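Local structure of exported protein (Bacteroides fragilis, 4JX0) at residues R26-I31 / A160-S165; D36-G41 / L148-S153; Q49-N54 / K169-I174; L56-L61 / V133-N138. The protein is of unknown function but binds magnesium and probably joins a BT_3987-like N-terminal domain to a second domain related to F5/F8 type C modules. All coordinates share one frame; numbering follows the deposited sequence.

Interaction 1 (R26-I31 / A160-S165)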
loop_
_atom_site.group_PDB
_atom_site.type_symbol
_atom_site.label_atom_id
_atom_site.label_comp_id
_atom_site.label_asym_id
_atom_site.label_seq_id
_atom_site.Cartn_x
_atom_site.Cartn_y
_atom_site.Cartn_z
ATOM N N ARG A 26 -21.434 -5.262 -25.508
ATOM C CA ARG A 26 -21.768 -4.970 -26.911
ATOM C C ARG A 26 -22.401 -6.219 -27.552
ATOM O O ARG A 26 -23.290 -6.081 -28.390
ATOM C CB ARG A 26 -20.529 -4.521 -27.710
ATOM C CG ARG A 26 -20.858 -3.970 -29.107
ATOM C CD ARG A 26 -19.645 -3.789 -30.013
ATOM N NE ARG A 26 -19.219 -2.387 -30.100
ATOM C CZ ARG A 26 -18.312 -1.793 -29.324
ATOM N NH1 ARG A 26 -17.691 -2.477 -28.365
ATOM N NH2 ARG A 26 -18.016 -0.509 -29.501
ATOM N N GLU A 27 -21.957 -7.432 -27.144
ATOM C CA GLU A 27 -22.529 -8.700 -27.613
ATOM C C GLU A 27 -23.955 -8.859 -27.084
ATOM O O GLU A 27 -24.821 -9.281 -27.842
ATOM C CB GLU A 27 -21.673 -9.908 -27.188
ATOM C CG GLU A 27 -20.418 -10.096 -28.023
ATOM C CD GLU A 27 -19.479 -11.192 -27.548
ATOM O OE1 GLU A 27 -19.896 -12.016 -26.701
ATOM O OE2 GLU A 27 -18.327 -11.236 -28.039
ATOM N N GLN A 28 -24.205 -8.520 -25.798
ATOM C CA GLN A 28 -25.549 -8.572 -25.200
ATOM C C GLN A 28 -26.506 -7.619 -25.902
ATOM O O GLN A 28 -27.681 -7.951 -26.076
ATOM C CB GLN A 28 -25.543 -8.215 -23.707
ATOM C CG GLN A 28 -25.172 -9.342 -22.758
ATOM C CD GLN A 28 -25.638 -9.021 -21.355
ATOM O OE1 GLN A 28 -24.829 -8.767 -20.446
ATOM N NE2 GLN A 28 -26.964 -9.032 -21.148
ATOM N N LEU A 29 -26.023 -6.412 -26.254
ATOM C CA LEU A 29 -26.841 -5.431 -26.973
ATOM C C LEU A 29 -27.179 -5.932 -28.384
ATOM O O LEU A 29 -28.230 -5.587 -28.913
ATOM C CB LEU A 29 -26.140 -4.064 -27.060
ATOM C CG LEU A 29 -26.033 -3.273 -25.761
ATOM C CD1 LEU A 29 -25.024 -2.158 -25.910
ATOM C CD2 LEU A 29 -27.383 -2.712 -25.328
ATOM N N GLY A 30 -26.287 -6.713 -28.981
ATOM C CA GLY A 30 -26.501 -7.305 -30.292
ATOM C C GLY A 30 -27.569 -8.379 -30.282
ATOM O O GLY A 30 -28.435 -8.382 -31.159
ATOM N N ILE A 31 -27.532 -9.293 -29.289
ATOM C CA ILE A 31 -28.518 -10.377 -29.206
ATOM C C ILE A 31 -29.888 -9.843 -28.757
ATOM O O ILE A 31 -30.904 -10.436 -29.124
ATOM C CB ILE A 31 -28.059 -11.578 -28.330
ATOM C CG1 ILE A 31 -27.866 -11.213 -26.856
ATOM C CG2 ILE A 31 -26.778 -12.196 -28.902
ATOM C CD1 ILE A 31 -28.013 -12.379 -25.920
ATOM N N ALA A 160 -26.730 -5.895 -16.423
ATOM C CA ALA A 160 -26.066 -6.772 -17.395
ATOM C C ALA A 160 -25.680 -8.124 -16.778
ATOM O O ALA A 160 -25.442 -8.213 -15.571
ATOM C CB ALA A 160 -24.831 -6.093 -17.964
ATOM N N ARG A 161 -25.643 -9.180 -17.608
ATOM C CA ARG A 161 -25.297 -10.535 -17.156
ATOM C C ARG A 161 -23.883 -10.526 -16.547
ATOM O O ARG A 161 -23.698 -10.901 -15.386
ATOM C CB ARG A 161 -25.413 -11.544 -18.325
ATOM C CG ARG A 161 -26.863 -11.789 -18.745
ATOM C CD ARG A 161 -27.019 -12.384 -20.131
ATOM N NE ARG A 161 -28.433 -12.475 -20.510
ATOM C CZ ARG A 161 -28.892 -12.954 -21.666
ATOM N NH1 ARG A 161 -28.046 -13.404 -22.592
ATOM N NH2 ARG A 161 -30.197 -12.988 -21.907
ATOM N N THR A 162 -22.922 -10.011 -17.324
ATOM C CA THR A 162 -21.528 -9.825 -16.930
ATOM C C THR A 162 -21.338 -8.388 -16.422
ATOM O O THR A 162 -22.244 -7.577 -16.579
ATOM C CB THR A 162 -20.645 -10.100 -18.139
ATOM O OG1 THR A 162 -21.079 -9.253 -19.204
ATOM C CG2 THR A 162 -20.710 -11.550 -18.583
ATOM N N ARG A 163 -20.176 -8.072 -15.830
ATOM C CA ARG A 163 -19.840 -6.737 -15.299
ATOM C C ARG A 163 -20.896 -6.202 -14.288
ATOM O O ARG A 163 -21.185 -5.010 -14.274
ATOM C CB ARG A 163 -19.611 -5.721 -16.441
ATOM C CG ARG A 163 -18.408 -6.071 -17.291
ATOM C CD ARG A 163 -18.110 -5.066 -18.382
ATOM N NE ARG A 163 -16.796 -5.301 -18.995
ATOM C CZ ARG A 163 -15.626 -4.930 -18.480
ATOM N NH1 ARG A 163 -15.575 -4.283 -17.318
ATOM N NH2 ARG A 163 -14.495 -5.195 -19.126
ATOM N N SER A 164 -21.453 -7.086 -13.445
ATOM C CA SER A 164 -22.429 -6.725 -12.407
ATOM C C SER A 164 -21.919 -7.011 -10.986
ATOM O O SER A 164 -22.593 -6.627 -10.027
ATOM C CB SER A 164 -23.735 -7.485 -12.621
ATOM O OG SER A 164 -23.545 -8.892 -12.618
ATOM N N SER A 165 -20.756 -7.690 -10.840
ATOM C CA SER A 165 -20.189 -8.033 -9.537
ATOM C C SER A 165 -18.711 -7.648 -9.465
ATOM O O SER A 165 -18.040 -7.538 -10.501
ATOM C CB SER A 165 -20.362 -9.521 -9.257
ATOM O OG SER A 165 -19.835 -10.316 -10.309
#
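The backbone N-H of Arg161 donates to OE1 of Gln28 across 3.0 Å, and this single hydrogen bond joins helix 23-31, at Gln28, to the loop 160-165. It is a bent bond, with 139° at the hydrogen, and the nitrogen stands 20° out of the plane of the carboxamide that receives it. CG of Gln28 lies anti to its own carbonyl carbon, and the extended chain beyond it carries the amide off the helix surface to the loop. CB of Ala160 lies 3.6 Å from the same OE1 and packs beside the acceptor.

The other half of the carboxamide rests on the aliphatic part of Arg161. NE2 of Gln28 approaches CD of Arg161 to 3.5 Å and lies almost as close to its CG. The two side chains cross obliquely, yet the amide and guanidinium planes differ in direction by just 11°. Further out, CD1 of Ile31 touches NH1 of Arg161 at 3.5 Å, where the methyl end of one exposed side chain meets the charged end of another.

Asp24, one turn earlier in the same helix, adds a second tie: its carboxylate accepts a hydrogen bond from Thr162 OG1 and forms a salt bridge with Arg163 NE. Together these contacts illustrate how a short, largely exposed helix can be fastened to a loop by polar groups with little apolar burial. The neutral amide of Gln28 accepts from the loop backbone, while the Asp24 carboxylate binds loop side chains, so electrostatic attraction probably contributes alongside the directional bond.

Interaction 2 (D36-G41 / L148-S153)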
loop_
_atom_site.group_PDB
_atom_site.type_symbol
_atom_site.label_atom_id
_atom_site.label_comp_id
_atom_site.label_asym_id
_atom_site.label_seq_id
_atom_site.Cartn_x
_atom_site.Cartn_y
_atom_site.Cartn_z
ATOM N N ASP A 36 -31.965 -1.758 -22.352
ATOM C CA ASP A 36 -30.809 -0.952 -21.966
ATOM C C ASP A 36 -30.178 -1.655 -20.786
ATOM O O ASP A 36 -30.901 -2.193 -19.951
ATOM C CB ASP A 36 -31.205 0.501 -21.618
ATOM C CG ASP A 36 -31.745 1.289 -22.799
ATOM O OD1 ASP A 36 -31.305 1.028 -23.942
ATOM O OD2 ASP A 36 -32.613 2.164 -22.583
ATOM N N LEU A 37 -28.851 -1.745 -20.748
ATOM C CA LEU A 37 -28.185 -2.474 -19.672
ATOM C C LEU A 37 -27.509 -1.528 -18.708
ATOM O O LEU A 37 -26.938 -0.531 -19.140
ATOM C CB LEU A 37 -27.157 -3.459 -20.245
ATOM C CG LEU A 37 -27.684 -4.465 -21.256
ATOM C CD1 LEU A 37 -26.556 -5.193 -21.935
ATOM C CD2 LEU A 37 -28.631 -5.444 -20.609
ATOM N N VAL A 38 -27.582 -1.845 -17.399
ATOM C CA VAL A 38 -26.924 -1.101 -16.319
ATOM C C VAL A 38 -25.795 -2.003 -15.819
ATOM O O VAL A 38 -26.030 -3.177 -15.543
ATOM C CB VAL A 38 -27.898 -0.687 -15.188
ATOM C CG1 VAL A 38 -27.189 0.155 -14.137
ATOM C CG2 VAL A 38 -29.094 0.067 -15.754
ATOM N N TYR A 39 -24.568 -1.488 -15.748
ATOM C CA TYR A 39 -23.433 -2.318 -15.360
ATOM C C TYR A 39 -22.330 -1.496 -14.702
ATOM O O TYR A 39 -22.407 -0.268 -14.653
ATOM C CB TYR A 39 -22.896 -3.060 -16.607
ATOM C CG TYR A 39 -22.365 -2.153 -17.699
ATOM C CD1 TYR A 39 -23.231 -1.495 -18.564
ATOM C CD2 TYR A 39 -21.004 -1.999 -17.904
ATOM C CE1 TYR A 39 -22.750 -0.659 -19.567
ATOM C CE2 TYR A 39 -20.512 -1.184 -18.916
ATOM C CZ TYR A 39 -21.389 -0.523 -19.757
ATOM O OH TYR A 39 -20.924 0.304 -20.753
ATOM N N LEU A 40 -21.313 -2.199 -14.190
ATOM C CA LEU A 40 -20.168 -1.608 -13.504
ATOM C C LEU A 40 -19.055 -1.224 -14.499
ATOM O O LEU A 40 -18.607 -2.060 -15.293
ATOM C CB LEU A 40 -19.620 -2.608 -12.452
ATOM C CG LEU A 40 -19.827 -2.278 -10.989
ATOM C CD1 LEU A 40 -21.255 -2.070 -10.683
ATOM C CD2 LEU A 40 -19.316 -3.416 -10.124
ATOM N N GLY A 41 -18.604 0.024 -14.418
ATOM C CA GLY A 41 -17.508 0.538 -15.231
ATOM C C GLY A 41 -16.178 0.361 -14.518
ATOM O O GLY A 41 -16.000 0.884 -13.415
ATOM N N LEU A 148 -24.092 -5.374 -8.007
ATOM C CA LEU A 148 -24.866 -4.181 -8.330
ATOM C C LEU A 148 -26.359 -4.509 -8.300
ATOM O O LEU A 148 -26.762 -5.602 -8.721
ATOM C CB LEU A 148 -24.446 -3.665 -9.714
ATOM C CG LEU A 148 -25.083 -2.373 -10.185
ATOM C CD1 LEU A 148 -24.634 -1.195 -9.350
ATOM C CD2 LEU A 148 -24.795 -2.137 -11.641
ATOM N N THR A 149 -27.177 -3.568 -7.789
ATOM C CA THR A 149 -28.632 -3.739 -7.685
ATOM C C THR A 149 -29.366 -2.484 -8.136
ATOM O O THR A 149 -28.779 -1.411 -8.159
ATOM C CB THR A 149 -29.030 -4.072 -6.232
ATOM O OG1 THR A 149 -28.786 -2.943 -5.387
ATOM C CG2 THR A 149 -28.309 -5.287 -5.687
HETATM N N MSE A 150 -30.653 -2.630 -8.479
HETATM C CA MSE A 150 -31.559 -1.538 -8.847
HETATM C C MSE A 150 -32.684 -1.510 -7.840
HETATM O O MSE A 150 -33.176 -2.577 -7.457
HETATM C CB MSE A 150 -32.118 -1.733 -10.251
HETATM C CG MSE A 150 -31.147 -1.382 -11.343
HETATM SE SE MSE A 150 -32.015 -1.393 -13.085
HETATM C CE MSE A 150 -32.798 -3.171 -13.082
ATOM N N GLU A 151 -33.110 -0.316 -7.410
ATOM C CA GLU A 151 -34.153 -0.212 -6.387
ATOM C C GLU A 151 -35.532 -0.644 -6.917
ATOM O O GLU A 151 -36.093 -1.637 -6.433
ATOM C CB GLU A 151 -34.222 1.215 -5.819
ATOM C CG GLU A 151 -35.078 1.347 -4.573
ATOM C CD GLU A 151 -35.162 2.771 -4.066
ATOM O OE1 GLU A 151 -34.168 3.244 -3.466
ATOM O OE2 GLU A 151 -36.212 3.421 -4.284
ATOM N N GLY A 152 -36.059 0.094 -7.887
ATOM C CA GLY A 152 -37.387 -0.174 -8.416
ATOM C C GLY A 152 -37.417 -1.137 -9.577
ATOM O O GLY A 152 -36.460 -1.878 -9.818
ATOM N N SER A 153 -38.555 -1.123 -10.278
ATOM C CA SER A 153 -38.799 -1.892 -11.487
ATOM C C SER A 153 -38.954 -0.880 -12.616
ATOM O O SER A 153 -39.831 -0.006 -12.543
ATOM C CB SER A 153 -40.039 -2.771 -11.331
ATOM O OG SER A 153 -40.138 -3.735 -12.369
#
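Val38 meets the end of strand 142-150 with both of its methyl groups. CG1, anti to the backbone N (chi1 -176°), rests 4.1 Å from CD2 of Leu148, the two side chains crossing at about a right angle. CG2 lies 4.2 Å from SE of Met150, a selenomethionine. The side chain of Tyr39 points away from this contact and packs on Lys72 and Ala160, its hydroxyl hydrogen-bonded to Glu22; what it gives here is backbone, with its CA 4.0 Å from CD2 of Leu148. Leu40 then brings CD1 within 3.7 Å of CD2 of Leu148. The two leucines lie alongside each other in opposing directions, and this one methyl also touches CB and CD1 of Leu148.

No hydrogen bond links the two segments. The axes of 36-41 and 148-150 pass 8.1 Å apart and run roughly antiparallel, at 146°, a spacing filled by side chains. Val71 and Val73 of strand 66-73, Val83 of strand 81-87 and Leu157 of strand 157-159 extend the same apolar interior. Two strands distant in the order of one mixed sheet, yet facing each other through interleaved aliphatic groups, are characteristic of a beta sandwich, consistent with the E-set affiliation of this N-terminal domain.

Interaction 3 (Q49-N54 / K169-I174)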
loop_
_atom_site.group_PDB
_atom_site.type_symbol
_atom_site.label_atom_id
_atom_site.label_comp_id
_atom_site.label_asym_id
_atom_site.label_seq_id
_atom_site.Cartn_x
_atom_site.Cartn_y
_atom_site.Cartn_z
ATOM N N GLN A 49 -7.064 -5.112 -4.643
ATOM C CA GLN A 49 -6.399 -5.584 -3.447
ATOM C C GLN A 49 -6.104 -4.368 -2.595
ATOM O O GLN A 49 -5.352 -3.489 -3.021
ATOM C CB GLN A 49 -5.135 -6.373 -3.790
ATOM C CG GLN A 49 -4.661 -7.244 -2.637
ATOM C CD GLN A 49 -3.470 -8.086 -3.009
ATOM O OE1 GLN A 49 -2.389 -7.959 -2.421
ATOM N NE2 GLN A 49 -3.639 -8.987 -3.978
ATOM N N LEU A 50 -6.764 -4.274 -1.438
ATOM C CA LEU A 50 -6.582 -3.180 -0.490
ATOM C C LEU A 50 -5.495 -3.604 0.475
ATOM O O LEU A 50 -5.359 -4.793 0.781
ATOM C CB LEU A 50 -7.895 -2.857 0.245
ATOM C CG LEU A 50 -8.646 -1.627 -0.242
ATOM C CD1 LEU A 50 -8.965 -1.721 -1.697
ATOM C CD2 LEU A 50 -9.917 -1.413 0.563
ATOM N N GLU A 51 -4.701 -2.640 0.934
ATOM C CA GLU A 51 -3.616 -2.900 1.873
ATOM C C GLU A 51 -3.935 -2.279 3.217
ATOM O O GLU A 51 -4.454 -1.161 3.297
ATOM C CB GLU A 51 -2.280 -2.357 1.336
ATOM C CG GLU A 51 -1.789 -3.034 0.068
ATOM C CD GLU A 51 -1.558 -4.529 0.152
ATOM O OE1 GLU A 51 -1.012 -4.992 1.178
ATOM O OE2 GLU A 51 -1.941 -5.244 -0.803
ATOM N N ALA A 52 -3.644 -3.028 4.270
ATOM C CA ALA A 52 -3.817 -2.615 5.653
ATOM C C ALA A 52 -2.582 -3.028 6.442
ATOM O O ALA A 52 -1.835 -3.914 6.003
ATOM C CB ALA A 52 -5.061 -3.253 6.241
ATOM N N ILE A 53 -2.349 -2.379 7.588
ATOM C CA ILE A 53 -1.197 -2.705 8.426
ATOM C C ILE A 53 -1.610 -2.798 9.889
ATOM O O ILE A 53 -2.449 -2.025 10.349
ATOM C CB ILE A 53 0.004 -1.737 8.255
ATOM C CG1 ILE A 53 -0.365 -0.254 8.545
ATOM C CG2 ILE A 53 0.658 -1.902 6.893
ATOM C CD1 ILE A 53 0.331 0.302 9.795
ATOM N N ASN A 54 -1.003 -3.756 10.609
ATOM C CA ASN A 54 -1.240 -3.986 12.026
ATOM C C ASN A 54 0.060 -3.754 12.779
ATOM O O ASN A 54 1.123 -4.171 12.325
ATOM C CB ASN A 54 -1.770 -5.392 12.265
ATOM C CG ASN A 54 -2.345 -5.600 13.648
ATOM O OD1 ASN A 54 -1.621 -5.855 14.611
ATOM N ND2 ASN A 54 -3.655 -5.453 13.797
ATOM N N LYS A 169 -10.155 -7.743 -1.858
ATOM C CA LYS A 169 -9.331 -8.473 -0.893
ATOM C C LYS A 169 -8.602 -7.466 -0.048
ATOM O O LYS A 169 -7.924 -6.576 -0.579
ATOM C CB LYS A 169 -8.316 -9.443 -1.528
ATOM C CG LYS A 169 -7.419 -10.110 -0.465
ATOM C CD LYS A 169 -6.562 -11.221 -1.007
ATOM C CE LYS A 169 -5.752 -11.890 0.075
ATOM N NZ LYS A 169 -4.871 -12.948 -0.488
ATOM N N LEU A 170 -8.716 -7.619 1.270
ATOM C CA LEU A 170 -8.009 -6.770 2.199
ATOM C C LEU A 170 -6.793 -7.533 2.652
ATOM O O LEU A 170 -6.923 -8.475 3.427
ATOM C CB LEU A 170 -8.915 -6.388 3.369
ATOM C CG LEU A 170 -8.331 -5.425 4.382
ATOM C CD1 LEU A 170 -7.946 -4.107 3.740
ATOM C CD2 LEU A 170 -9.304 -5.186 5.506
ATOM N N ASN A 171 -5.615 -7.166 2.115
ATOM C CA ASN A 171 -4.342 -7.798 2.458
ATOM C C ASN A 171 -3.813 -7.143 3.735
ATOM O O ASN A 171 -3.742 -5.913 3.815
ATOM C CB ASN A 171 -3.338 -7.670 1.300
ATOM C CG ASN A 171 -2.061 -8.458 1.511
ATOM O OD1 ASN A 171 -2.081 -9.695 1.576
ATOM N ND2 ASN A 171 -0.925 -7.774 1.683
ATOM N N LEU A 172 -3.455 -7.962 4.734
ATOM C CA LEU A 172 -2.992 -7.468 6.021
ATOM C C LEU A 172 -1.560 -7.904 6.252
ATOM O O LEU A 172 -1.214 -9.045 5.946
ATOM C CB LEU A 172 -3.921 -8.013 7.107
ATOM C CG LEU A 172 -3.949 -7.213 8.395
ATOM C CD1 LEU A 172 -5.358 -7.025 8.887
ATOM C CD2 LEU A 172 -3.135 -7.883 9.449
ATOM N N SER A 173 -0.728 -6.986 6.769
ATOM C CA SER A 173 0.697 -7.225 7.033
ATOM C C SER A 173 1.142 -6.458 8.286
ATOM O O SER A 173 0.637 -5.371 8.536
ATOM C CB SER A 173 1.543 -6.816 5.824
ATOM O OG SER A 173 1.114 -5.594 5.245
ATOM N N ILE A 174 2.078 -7.023 9.077
ATOM C CA ILE A 174 2.524 -6.385 10.321
ATOM C C ILE A 174 3.573 -5.279 10.052
ATOM O O ILE A 174 4.558 -5.481 9.333
ATOM C CB ILE A 174 3.071 -7.416 11.353
ATOM C CG1 ILE A 174 1.924 -8.306 11.878
ATOM C CG2 ILE A 174 3.767 -6.707 12.537
ATOM C CD1 ILE A 174 2.403 -9.635 12.422
#
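Leu50 and Asn171 share a backbone bond in a parallel pairing in which each residue of 49-54 lies beside one of 169-174. Leu50 N donates to Lys169 O at 2.7 Å, and Leu50 O in turn accepts from Asn171 N at 2.7 Å. One step on, Asn171 O receives Ala52 N at 2.9 Å, and Ser173 O takes Asn54 N at 3.1 Å. Between these, within the pair, Ala52 O receives long, weak bonds from Ser173 N and OG.

Side chains supply one more strong bond. Asn171 ND2 donates to Glu51 OE1 over 2.8 Å, almost straight at 169°; the acceptor lies close to the amide plane, and the carboxylate offers its syn lone pair. Glu51 and Asn171 run side by side in the same direction; a bend at chi2 (-59°) brings CD of the glutamate near CB of the asparagine, with both carboxylate oxygens slightly closer to it. On the face of Leu50, Ala52 and Asn54, CD1 of Leu170 packs 3.7 Å from CB of Leu50 and also touches CB of Ala52. Asn54 is buried there, its OD1 accepting from Leu56 N.

The outward N-H and C=O groups continue the sheet: the backbone of Glu51 pairs with Val62 and that of Ile53 with Thr60 of strand 59-61, while Leu170 pairs with Tyr142 of the antiparallel strand 142-150.

Interaction 4 (L56-L61 / V133-N138)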
loop_
_atom_site.group_PDB
_atom_site.type_symbol
_atom_site.label_atom_id
_atom_site.label_comp_id
_atom_site.label_asym_id
_atom_site.label_seq_id
_atom_site.Cartn_x
_atom_site.Cartn_y
_atom_site.Cartn_z
ATOM N N LEU A 56 0.455 -4.763 16.019
ATOM C CA LEU A 56 0.241 -5.654 17.155
ATOM C C LEU A 56 -0.749 -5.050 18.185
ATOM O O LEU A 56 -0.883 -5.594 19.280
ATOM C CB LEU A 56 1.563 -6.052 17.832
ATOM C CG LEU A 56 2.676 -6.515 16.893
ATOM C CD1 LEU A 56 3.881 -6.935 17.674
ATOM C CD2 LEU A 56 2.215 -7.654 16.003
ATOM N N VAL A 57 -1.487 -3.985 17.808
ATOM C CA VAL A 57 -2.485 -3.339 18.666
ATOM C C VAL A 57 -3.752 -3.078 17.836
ATOM O O VAL A 57 -4.813 -3.580 18.191
ATOM C CB VAL A 57 -1.963 -2.030 19.329
ATOM C CG1 VAL A 57 -2.934 -1.532 20.395
ATOM C CG2 VAL A 57 -0.576 -2.223 19.928
ATOM N N ASN A 58 -3.639 -2.287 16.748
ATOM C CA ASN A 58 -4.756 -1.947 15.870
ATOM C C ASN A 58 -4.394 -2.052 14.389
ATOM O O ASN A 58 -3.274 -1.713 13.996
ATOM C CB ASN A 58 -5.221 -0.514 16.135
ATOM C CG ASN A 58 -5.761 -0.282 17.514
ATOM O OD1 ASN A 58 -6.827 -0.788 17.876
ATOM N ND2 ASN A 58 -5.066 0.511 18.309
ATOM N N THR A 59 -5.389 -2.434 13.565
ATOM C CA THR A 59 -5.265 -2.488 12.114
ATOM C C THR A 59 -5.623 -1.110 11.566
ATOM O O THR A 59 -6.552 -0.465 12.055
ATOM C CB THR A 59 -6.141 -3.603 11.538
ATOM O OG1 THR A 59 -5.626 -4.840 12.015
ATOM C CG2 THR A 59 -6.178 -3.614 10.002
ATOM N N THR A 60 -4.872 -0.658 10.560
ATOM C CA THR A 60 -5.090 0.633 9.904
ATOM C C THR A 60 -5.044 0.433 8.413
ATOM O O THR A 60 -4.162 -0.274 7.931
ATOM C CB THR A 60 -4.017 1.653 10.332
ATOM O OG1 THR A 60 -3.904 1.672 11.756
ATOM C CG2 THR A 60 -4.321 3.062 9.832
ATOM N N LEU A 61 -5.944 1.078 7.672
ATOM C CA LEU A 61 -5.916 0.984 6.218
ATOM C C LEU A 61 -4.828 1.873 5.651
ATOM O O LEU A 61 -4.664 3.009 6.092
ATOM C CB LEU A 61 -7.265 1.379 5.610
ATOM C CG LEU A 61 -8.307 0.283 5.686
ATOM C CD1 LEU A 61 -9.681 0.859 5.855
ATOM C CD2 LEU A 61 -8.242 -0.609 4.472
ATOM N N VAL A 133 -12.141 -0.966 11.365
ATOM C CA VAL A 133 -11.299 -2.120 11.034
ATOM C C VAL A 133 -10.280 -2.414 12.137
ATOM O O VAL A 133 -9.685 -3.479 12.101
ATOM C CB VAL A 133 -10.582 -1.961 9.662
ATOM C CG1 VAL A 133 -11.594 -1.770 8.539
ATOM C CG2 VAL A 133 -9.547 -0.833 9.663
ATOM N N GLU A 134 -10.064 -1.481 13.087
ATOM C CA GLU A 134 -9.077 -1.566 14.184
ATOM C C GLU A 134 -8.807 -2.985 14.733
ATOM O O GLU A 134 -7.650 -3.390 14.746
ATOM C CB GLU A 134 -9.470 -0.665 15.360
ATOM C CG GLU A 134 -9.570 0.822 15.035
ATOM C CD GLU A 134 -10.972 1.400 14.901
ATOM O OE1 GLU A 134 -11.957 0.628 14.976
ATOM O OE2 GLU A 134 -11.084 2.635 14.711
ATOM N N LYS A 135 -9.836 -3.741 15.153
ATOM C CA LYS A 135 -9.640 -5.087 15.731
ATOM C C LYS A 135 -9.699 -6.255 14.686
ATOM O O LYS A 135 -9.614 -7.420 15.092
ATOM C CB LYS A 135 -10.665 -5.326 16.845
ATOM C CG LYS A 135 -10.539 -4.342 18.013
ATOM C CD LYS A 135 -9.283 -4.567 18.885
ATOM C CE LYS A 135 -8.216 -3.506 18.741
ATOM N NZ LYS A 135 -7.148 -3.639 19.773
ATOM N N LEU A 136 -9.766 -5.955 13.363
ATOM C CA LEU A 136 -9.720 -6.980 12.317
ATOM C C LEU A 136 -8.241 -7.298 12.098
ATOM O O LEU A 136 -7.578 -6.607 11.326
ATOM C CB LEU A 136 -10.405 -6.487 11.020
ATOM C CG LEU A 136 -11.882 -6.092 11.111
ATOM C CD1 LEU A 136 -12.393 -5.609 9.774
ATOM C CD2 LEU A 136 -12.732 -7.247 11.582
ATOM N N ASN A 137 -7.704 -8.288 12.840
ATOM C CA ASN A 137 -6.265 -8.604 12.834
ATOM C C ASN A 137 -5.907 -9.988 12.244
ATOM O O ASN A 137 -4.852 -10.547 12.591
ATOM C CB ASN A 137 -5.727 -8.499 14.269
ATOM C CG ASN A 137 -6.234 -9.552 15.224
ATOM O OD1 ASN A 137 -7.258 -10.193 14.992
ATOM N ND2 ASN A 137 -5.528 -9.742 16.327
ATOM N N ASN A 138 -6.729 -10.506 11.313
ATOM C CA ASN A 138 -6.428 -11.796 10.691
ATOM C C ASN A 138 -5.351 -11.588 9.625
ATOM O O ASN A 138 -5.594 -10.849 8.675
ATOM C CB ASN A 138 -7.687 -12.397 10.105
ATOM C CG ASN A 138 -7.495 -13.821 9.703
ATOM O OD1 ASN A 138 -7.333 -14.130 8.521
ATOM N ND2 ASN A 138 -7.439 -14.710 10.681
HETATM O O HOH W 1 -5.781 -5.601 16.446
#
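Thr59 is gripped twice by the turn 133-136, through its backbone and through its hydroxyl. Its N-H points to Glu134 O at 2.7 Å and 171°, arriving in the plane of that carbonyl, at one of its lone pairs. Its OG1, which lies beside its own backbone N (chi1 -65°), donates to Leu136 O at 2.7 Å, reaching that oxygen from 50° above the carbonyl plane. The remaining strong bond comes from a charged tip: NZ of Lys135 donates to Val57 O at 2.8 Å. To get there the lysine chain bends at chi2 and chi3, and its CE passes 3.2 Å from OD1 of Asn58. A water also donates to Val57 O and, weakly, to Glu134 O, bridging the two carbonyls. Apolar contact is slight by comparison: CD1 of Leu61 meets CG2 of Val133 at 4.2 Å, the side chains crossing at about a right angle.

The second shell sets these groups in place. A type I turn, closed by Leu136 N to Val133 O at 2.8 Å, presents the carbonyl of Glu134 to the strand, and it overlaps an inverse gamma turn centred on Leu136. Leu136 itself packs on Phe105 and Pro106. Asn54 ND2 lends a hydrogen to Thr59 OG1, so this buried hydroxyl both receives and gives, while Asp55 OD1 holds Asn58 N.

Chemically, the turn offers two carbonyl oxygens and an ammonium group to complementary groups of Val57 and Thr59. The contact therefore rests mainly on directed hydrogen bonds, and the charge of Lys135 probably strengthens the one to Val57.

Overall arrangement
From the N terminus, helix 23-31 leads into strand 36-41, and interactions 1 and 2 begin there. Interaction 1 closes the longer loop, at 160-165, with interaction 2 nested inside it; their centres are 11 Å apart, and Leu40 N and Leu148 N probably donate to Arg163 O and Ser164 O. The chain then runs to the other end of the sheet. Interaction 3 closes at 169-174, crossing both earlier loops, whereas interaction 4 closes at 133-138 and nests within all three. Interactions 3 and 4 lie 9 Å apart between centres. The chain thus ties the helix and the sandwich interior at one end to the edge of the sheet at the other.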